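Local coordinates for cytokinesis protein 2 (Saccharomyces cerevisiae, PDB 4WPE), which mediates the cytoskeletal rearrangements of cytokinesis, forming rings that coincide first with the septins, then with the medial actin ring, and is represented here by its F-BAR domain, at residues 88-92 against 251-255. Sequence-based numbering, arbitrary orientation.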
loop_
_atom_site.group_PDB
_atom_site.type_symbol
_atom_site.label_atom_id
_atom_site.label_comp_id
_atom_site.label_asym_id
_atom_site.label_seq_id
_atom_site.Cartn_x
_atom_site.Cartn_y
_atom_site.Cartn_z
ATOM N N VAL A 88 3.219 9.544 -11.807
ATOM C CA VAL A 88 3.987 8.783 -10.830
ATOM C C VAL A 88 3.082 7.841 -10.043
ATOM O O VAL A 88 3.399 6.666 -9.861
ATOM C CB VAL A 88 4.736 9.714 -9.847
ATOM C CG1 VAL A 88 5.068 8.987 -8.550
ATOM C CG2 VAL A 88 5.991 10.277 -10.497
ATOM N N GLU A 89 1.942 8.359 -9.598
ATOM C CA GLU A 89 1.045 7.598 -8.737
ATOM C C GLU A 89 0.308 6.484 -9.476
ATOM O O GLU A 89 0.041 5.435 -8.896
ATOM C CB GLU A 89 0.038 8.534 -8.064
ATOM C CG GLU A 89 0.652 9.442 -7.006
ATOM C CD GLU A 89 1.193 8.673 -5.812
ATOM O OE1 GLU A 89 0.390 8.303 -4.929
ATOM O OE2 GLU A 89 2.418 8.435 -5.759
ATOM N N LYS A 90 -0.022 6.695 -10.746
ATOM C CA LYS A 90 -0.688 5.638 -11.503
ATOM C C LYS A 90 0.320 4.555 -11.885
ATOM O O LYS A 90 -0.058 3.418 -12.167
ATOM C CB LYS A 90 -1.383 6.191 -12.751
ATOM C CG LYS A 90 -0.503 7.014 -13.661
ATOM C CD LYS A 90 -1.204 7.320 -14.975
ATOM C CE LYS A 90 -2.517 8.053 -14.751
ATOM N NZ LYS A 90 -3.243 8.289 -16.031
ATOM N N ALA A 91 1.603 4.909 -11.882
ATOM C CA ALA A 91 2.666 3.933 -12.100
ATOM C C ALA A 91 2.796 3.003 -10.894
ATOM O O ALA A 91 2.983 1.795 -11.050
ATOM C CB ALA A 91 3.987 4.629 -12.378
ATOM N N ARG A 92 2.700 3.574 -9.695
ATOM C CA ARG A 92 2.704 2.778 -8.471
ATOM C C ARG A 92 1.498 1.852 -8.439
ATOM O O ARG A 92 1.618 0.674 -8.100
ATOM C CB ARG A 92 2.703 3.670 -7.229
ATOM C CG ARG A 92 3.948 4.521 -7.063
ATOM C CD ARG A 92 4.120 4.986 -5.621
ATOM N NE ARG A 92 2.958 5.709 -5.110
ATOM C CZ ARG A 92 2.087 5.212 -4.234
ATOM N NH1 ARG A 92 2.238 3.980 -3.767
ATOM N NH2 ARG A 92 1.064 5.949 -3.825
ATOM N N LYS A 251 10.419 6.843 -9.144
ATOM C CA LYS A 251 9.340 7.758 -9.490
ATOM C C LYS A 251 9.330 8.987 -8.587
ATOM O O LYS A 251 9.002 10.085 -9.033
ATOM C CB LYS A 251 7.992 7.039 -9.426
ATOM C CG LYS A 251 7.855 5.925 -10.447
ATOM C CD LYS A 251 8.331 6.385 -11.815
ATOM C CE LYS A 251 7.979 5.382 -12.896
ATOM N NZ LYS A 251 8.554 5.783 -14.210
HETATM N N MSE A 252 9.692 8.804 -7.321
HETATM C CA MSE A 252 9.799 9.932 -6.401
HETATM C C MSE A 252 11.074 10.721 -6.675
HETATM O O MSE A 252 11.178 11.893 -6.312
HETATM C CB MSE A 252 9.768 9.462 -4.946
HETATM C CG MSE A 252 8.470 8.789 -4.540
HETATM SE SE MSE A 252 6.961 10.020 -4.565
HETATM C CE MSE A 252 5.515 8.762 -4.188
ATOM N N ASP A 253 12.046 10.075 -7.314
ATOM C CA ASP A 253 13.227 10.783 -7.789
ATOM C C ASP A 253 12.811 11.746 -8.892
ATOM O O ASP A 253 13.226 12.902 -8.901
ATOM C CB ASP A 253 14.297 9.814 -8.299
ATOM C CG ASP A 253 15.167 9.260 -7.185
ATOM O OD1 ASP A 253 15.360 9.960 -6.167
ATOM O OD2 ASP A 253 15.666 8.124 -7.332
HETATM N N MSE A 254 11.982 11.259 -9.814
HETATM C CA MSE A 254 11.443 12.085 -10.891
HETATM C C MSE A 254 10.761 13.330 -10.342
HETATM O O MSE A 254 11.035 14.448 -10.784
HETATM C CB MSE A 254 10.439 11.295 -11.736
HETATM C CG MSE A 254 11.036 10.242 -12.647
HETATM SE SE MSE A 254 9.945 10.019 -14.249
HETATM C CE MSE A 254 8.223 9.676 -13.405
ATOM N N LEU A 255 9.870 13.121 -9.377
ATOM C CA LEU A 255 9.092 14.205 -8.793
ATOM C C LEU A 255 9.997 15.216 -8.104
ATOM O O LEU A 255 9.825 16.422 -8.261
ATOM C CB LEU A 255 8.065 13.656 -7.802
ATOM C CG LEU A 255 7.132 14.700 -7.190
ATOM C CD1 LEU A 255 6.452 15.503 -8.284
ATOM C CD2 LEU A 255 6.101 14.041 -6.288
#
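Val88 carries the apolar part of this contact: both methyls lie against Lys251, and CG2 also meets Met254, a selenomethionine. CG1, anti to the backbone N (chi1 158°), lies 3.6 Å from Lys251 CB, while CG2 rests 3.4 Å from the carbonyl oxygen Lys251 O and 3.7 Å from Met254 CE. A short branched residue suits this place, because the backbones draw close: the CA atoms of Val88 and Lys251 are 5.6 Å apart. One turn on, Ala91 offers a single methyl, CB, 4.1 Å from Lys251 CE. Lysine serves here by its aliphatic chain, whose bend at chi2 takes it past Ala91 while the ammonium group extends beyond the contact.

The Glu89-Arg92 pair lies on helix 76-162. Arg92 grips Glu89 side-on, NE to OE2 and NH2 to OE1 (2.7 Å), both acceptors nearly in the guanidinium plane, though the carboxylate is tilted, with NE 43° above its plane. Met252, also selenomethionine, bends at chi2 and brings CE to 3.5 Å from Glu89 OE2; CE approaches the guanidinium obliquely, nearest its NE. Its long, flexible selenoether chain can cover an ion pair from the opposite helix. Arg92 NH1 makes a salt bridge to Glu248 of helix 170-259 and a hydrogen bond to Tyr54 of helix 37-71, and Arg47 of the second subunit forms a salt bridge with Glu89.

The axes of segments 88-92 and 251-255 run antiparallel, 10.5 Å apart at closest, within the elongated bundle of the dimeric F-BAR domain. Between these segments the join is wholly van der Waals; through Glu248, Tyr54 and the second subunit's Arg47, the buried ion pair links this pairing to helix 37-71 and the dimer interface.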